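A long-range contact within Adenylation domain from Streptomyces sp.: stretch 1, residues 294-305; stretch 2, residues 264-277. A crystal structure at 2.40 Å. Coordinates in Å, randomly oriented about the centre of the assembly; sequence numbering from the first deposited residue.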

# COMPACT_ATOMS: atom_id res chain seq x y z
N ARG A 294 -20.78 2.09 -5.40
CA ARG A 294 -22.07 2.37 -6.06
C ARG A 294 -22.16 3.78 -6.69
O ARG A 294 -22.55 3.91 -7.85
CB ARG A 294 -23.25 2.15 -5.09
CG ARG A 294 -23.38 0.74 -4.49
CD ARG A 294 -24.73 0.51 -3.82
NE ARG A 294 -24.61 -0.10 -2.49
CZ ARG A 294 -24.77 -1.40 -2.22
NH1 ARG A 294 -25.08 -2.25 -3.18
NH2 ARG A 294 -24.62 -1.83 -0.97
N PRO A 295 -21.80 4.85 -5.94
CA PRO A 295 -21.96 6.17 -6.56
C PRO A 295 -21.11 6.34 -7.81
O PRO A 295 -21.59 6.88 -8.81
CB PRO A 295 -21.48 7.14 -5.47
CG PRO A 295 -21.52 6.38 -4.21
CD PRO A 295 -21.28 4.94 -4.56
N TRP A 296 -19.87 5.86 -7.77
CA TRP A 296 -19.06 5.82 -8.98
C TRP A 296 -19.77 5.09 -10.12
O TRP A 296 -19.86 5.61 -11.23
CB TRP A 296 -17.73 5.13 -8.72
CG TRP A 296 -16.76 5.23 -9.87
CD1 TRP A 296 -16.60 4.34 -10.88
CD2 TRP A 296 -15.82 6.28 -10.10
NE1 TRP A 296 -15.62 4.77 -11.74
CE2 TRP A 296 -15.13 5.97 -11.28
CE3 TRP A 296 -15.50 7.45 -9.42
CZ2 TRP A 296 -14.12 6.78 -11.79
CZ3 TRP A 296 -14.51 8.27 -9.93
CH2 TRP A 296 -13.83 7.93 -11.11
N ALA A 297 -20.27 3.90 -9.83
CA ALA A 297 -20.76 3.01 -10.87
C ALA A 297 -22.01 3.56 -11.57
O ALA A 297 -22.24 3.29 -12.74
CB ALA A 297 -21.02 1.63 -10.30
N LYS A 298 -22.82 4.34 -10.88
CA LYS A 298 -23.96 4.90 -11.58
C LYS A 298 -23.55 5.98 -12.58
O LYS A 298 -24.23 6.15 -13.60
CB LYS A 298 -24.99 5.47 -10.60
CG LYS A 298 -26.39 5.10 -11.03
CD LYS A 298 -27.31 6.31 -11.06
CE LYS A 298 -28.77 5.90 -10.84
NZ LYS A 298 -29.64 7.11 -10.76
N ARG A 299 -22.46 6.69 -12.31
CA ARG A 299 -22.01 7.76 -13.22
C ARG A 299 -21.27 7.26 -14.45
O ARG A 299 -21.55 7.71 -15.56
CB ARG A 299 -21.10 8.77 -12.51
CG ARG A 299 -21.79 10.10 -12.35
CD ARG A 299 -21.80 10.87 -13.68
NE ARG A 299 -20.51 11.42 -14.12
CZ ARG A 299 -20.01 11.30 -15.35
NH1 ARG A 299 -20.64 10.58 -16.26
NH2 ARG A 299 -18.85 11.86 -15.67
N PHE A 300 -20.33 6.35 -14.23
CA PHE A 300 -19.44 5.86 -15.27
C PHE A 300 -19.75 4.43 -15.70
O PHE A 300 -19.22 3.94 -16.69
CB PHE A 300 -17.99 5.92 -14.78
CG PHE A 300 -17.56 7.27 -14.32
CD1 PHE A 300 -17.26 8.27 -15.23
CD2 PHE A 300 -17.47 7.55 -12.97
CE1 PHE A 300 -16.85 9.53 -14.79
CE2 PHE A 300 -17.07 8.79 -12.53
CZ PHE A 300 -16.77 9.79 -13.44
N GLY A 301 -20.57 3.74 -14.93
CA GLY A 301 -20.70 2.32 -15.16
C GLY A 301 -19.46 1.54 -14.70
O GLY A 301 -18.67 2.03 -13.88
N LEU A 302 -19.32 0.33 -15.23
CA LEU A 302 -18.32 -0.62 -14.78
C LEU A 302 -17.45 -1.07 -15.94
O LEU A 302 -16.56 -1.89 -15.77
CB LEU A 302 -19.03 -1.81 -14.13
CG LEU A 302 -19.45 -1.58 -12.67
CD1 LEU A 302 -20.08 -2.81 -12.09
CD2 LEU A 302 -18.26 -1.20 -11.83
N ASP A 303 -17.72 -0.52 -17.13
CA ASP A 303 -17.00 -0.90 -18.35
C ASP A 303 -15.80 -0.02 -18.67
O ASP A 303 -14.87 -0.46 -19.35
CB ASP A 303 -17.96 -0.88 -19.54
CG ASP A 303 -19.21 -1.67 -19.28
OD1 ASP A 303 -19.32 -2.78 -19.86
OD2 ASP A 303 -20.04 -1.21 -18.46
N ARG A 304 -15.83 1.22 -18.20
CA ARG A 304 -14.74 2.14 -18.42
C ARG A 304 -14.81 3.26 -17.41
O ARG A 304 -15.82 3.98 -17.34
CB ARG A 304 -14.76 2.71 -19.84
CG ARG A 304 -13.68 3.77 -20.02
CD ARG A 304 -13.60 4.29 -21.44
NE ARG A 304 -12.45 5.18 -21.65
CZ ARG A 304 -11.27 4.81 -22.14
NH1 ARG A 304 -10.31 5.72 -22.26
NH2 ARG A 304 -11.04 3.56 -22.51
N PRO A 305 -13.76 3.39 -16.57
CA PRO A 305 -12.65 2.45 -16.47
C PRO A 305 -13.10 1.12 -15.87
O PRO A 305 -14.20 1.03 -15.34
CB PRO A 305 -11.67 3.17 -15.53
CG PRO A 305 -12.55 4.02 -14.67
CD PRO A 305 -13.62 4.51 -15.62
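Stretch 2, residues 264-277: LTTAVLGEGIDLPE

The apolar centre of the contact is built on two aromatic rings of stretch 1. Trp296, with chi1 in the t rotamer, leaves the backbone sideways but brings the end of its indole nearer to stretch 2: its CH2 lies 3.8 Å from Leu275 CD1, which meets the ring at its edge, and its CZ3 lies 4.3 Å from Val268 CG2. Thr265 OG1 is 3.6 Å from Trp296 CE3, in an oblique position. Phe300 (chi1 m) points toward stretch 2, and its CZ reaches Val268 CG1 at 3.7 Å, so Val268 touches both rings. Just before Trp296, Pro295 CB packs on Leu269 CD2 at 3.7 Å.

These contacts sit between two helices and the segment that follows the second. Stretch 2 is helical through Glu271, and stretch 1 is helical through Phe300, with a kink at Pro295 and Trp296. The axes run in broadly the same direction, crossing at 38° with a closest approach of 10.0 Å. The tightest backbone pairing is Trp296 with Thr265, their CA atoms 6.3 Å apart. Each helix gives way to a glycine of positive phi, Gly272 and Gly301, and beyond Gly272 stretch 2 continues as an extended segment through Ile273 and Asp274, where Asp274 CA lies 8.8 Å from Phe300 CA.

Polar contacts close the edge. Arg299 NH2 donates to Asp274 OD1 at 2.9 Å, with an N-H...O angle of 156°, in a salt bridge; the same nitrogen makes a weak bond to Ile273 O at 3.4 Å. Farther along, the extended side chain of Arg304, t at chi1 through chi3, directs two donors at one carbonyl: NE lies 2.9 Å and NH1 2.8 Å from Pro276 O. A water donates to Glu277 O at 3.0 Å and accepts a weak bond from Arg304 NH1 at 3.3 Å, linking the two residues through the solvent.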

# COMPACT_ATOMS: atom_id res chain seq x y z
N LEU A 264 -12.38 10.89 -3.36
CA LEU A 264 -12.22 11.28 -4.74
C LEU A 264 -13.58 11.34 -5.46
O LEU A 264 -13.90 12.28 -6.19
CB LEU A 264 -11.28 10.30 -5.44
CG LEU A 264 -11.02 10.60 -6.92
CD1 LEU A 264 -10.62 12.06 -7.08
CD2 LEU A 264 -9.95 9.68 -7.47
N THR A 265 -14.37 10.30 -5.25
CA THR A 265 -15.67 10.18 -5.87
C THR A 265 -16.61 11.32 -5.52
O THR A 265 -17.37 11.79 -6.36
CB THR A 265 -16.31 8.85 -5.50
OG1 THR A 265 -15.42 7.79 -5.87
CG2 THR A 265 -17.66 8.68 -6.20
N THR A 266 -16.56 11.74 -4.26
CA THR A 266 -17.39 12.83 -3.80
C THR A 266 -17.08 14.07 -4.62
O THR A 266 -17.99 14.75 -5.11
CB THR A 266 -17.17 13.12 -2.31
OG1 THR A 266 -17.47 11.95 -1.55
CG2 THR A 266 -18.05 14.27 -1.86
N ALA A 267 -15.79 14.31 -4.77
CA ALA A 267 -15.28 15.46 -5.49
C ALA A 267 -15.58 15.41 -7.00
O ALA A 267 -15.98 16.41 -7.59
CB ALA A 267 -13.78 15.57 -5.25
N VAL A 268 -15.38 14.25 -7.62
CA VAL A 268 -15.70 14.09 -9.04
C VAL A 268 -17.20 14.32 -9.29
O VAL A 268 -17.58 15.06 -10.19
CB VAL A 268 -15.29 12.67 -9.54
CG1 VAL A 268 -15.94 12.36 -10.88
CG2 VAL A 268 -13.77 12.54 -9.63
N LEU A 269 -18.03 13.71 -8.46
CA LEU A 269 -19.47 13.85 -8.58
C LEU A 269 -19.96 15.27 -8.27
O LEU A 269 -20.89 15.77 -8.92
CB LEU A 269 -20.18 12.85 -7.66
CG LEU A 269 -20.46 11.44 -8.18
CD1 LEU A 269 -19.36 10.93 -9.09
CD2 LEU A 269 -20.71 10.44 -7.03
N GLY A 270 -19.35 15.93 -7.28
CA GLY A 270 -19.76 17.28 -6.92
C GLY A 270 -19.49 18.34 -7.99
O GLY A 270 -20.38 19.09 -8.39
N GLU A 271 -18.25 18.38 -8.48
CA GLU A 271 -17.88 19.30 -9.54
C GLU A 271 -18.32 18.77 -10.94
O GLU A 271 -18.28 19.49 -11.93
CB GLU A 271 -16.36 19.55 -9.49
CG GLU A 271 -15.85 20.56 -10.53
CD GLU A 271 -14.60 21.30 -10.07
OE1 GLU A 271 -14.63 21.85 -8.95
OE2 GLU A 271 -13.62 21.34 -10.86
N GLY A 272 -18.76 17.52 -11.00
CA GLY A 272 -19.21 16.96 -12.27
C GLY A 272 -18.07 16.72 -13.24
O GLY A 272 -18.18 16.94 -14.45
N ILE A 273 -16.96 16.26 -12.70
CA ILE A 273 -15.81 16.05 -13.55
C ILE A 273 -15.98 14.80 -14.43
O ILE A 273 -16.54 13.78 -13.99
CB ILE A 273 -14.54 15.97 -12.72
CG1 ILE A 273 -14.35 17.28 -11.95
CG2 ILE A 273 -13.35 15.69 -13.61
CD1 ILE A 273 -13.24 17.23 -10.88
N ASP A 274 -15.53 14.87 -15.67
CA ASP A 274 -15.53 13.68 -16.50
C ASP A 274 -14.10 13.17 -16.62
O ASP A 274 -13.15 13.95 -16.63
CB ASP A 274 -16.15 13.96 -17.87
CG ASP A 274 -16.51 12.68 -18.62
OD1 ASP A 274 -17.08 11.74 -18.00
OD2 ASP A 274 -16.23 12.61 -19.84
N LEU A 275 -13.94 11.85 -16.68
CA LEU A 275 -12.60 11.29 -16.83
C LEU A 275 -12.51 10.29 -17.99
O LEU A 275 -12.23 9.11 -17.77
CB LEU A 275 -12.15 10.64 -15.52
CG LEU A 275 -12.20 11.56 -14.30
CD1 LEU A 275 -12.24 10.79 -12.98
CD2 LEU A 275 -11.06 12.54 -14.33
N PRO A 276 -12.72 10.75 -19.22
CA PRO A 276 -12.84 9.81 -20.35
C PRO A 276 -11.56 8.99 -20.63
O PRO A 276 -11.63 7.93 -21.25
CB PRO A 276 -13.15 10.72 -21.53
CG PRO A 276 -12.51 12.03 -21.16
CD PRO A 276 -12.76 12.15 -19.68
N GLU A 277 -10.42 9.48 -20.17
CA GLU A 277 -9.15 8.79 -20.38
C GLU A 277 -8.87 7.67 -19.37
O GLU A 277 -8.01 6.81 -19.63
CB GLU A 277 -8.00 9.81 -20.37
CG GLU A 277 -8.19 10.93 -21.38
CD GLU A 277 -6.89 11.60 -21.76
OE1 GLU A 277 -6.06 10.95 -22.43
OE2 GLU A 277 -6.70 12.78 -21.41
O HOH W 1 -7.12 6.44 -22.42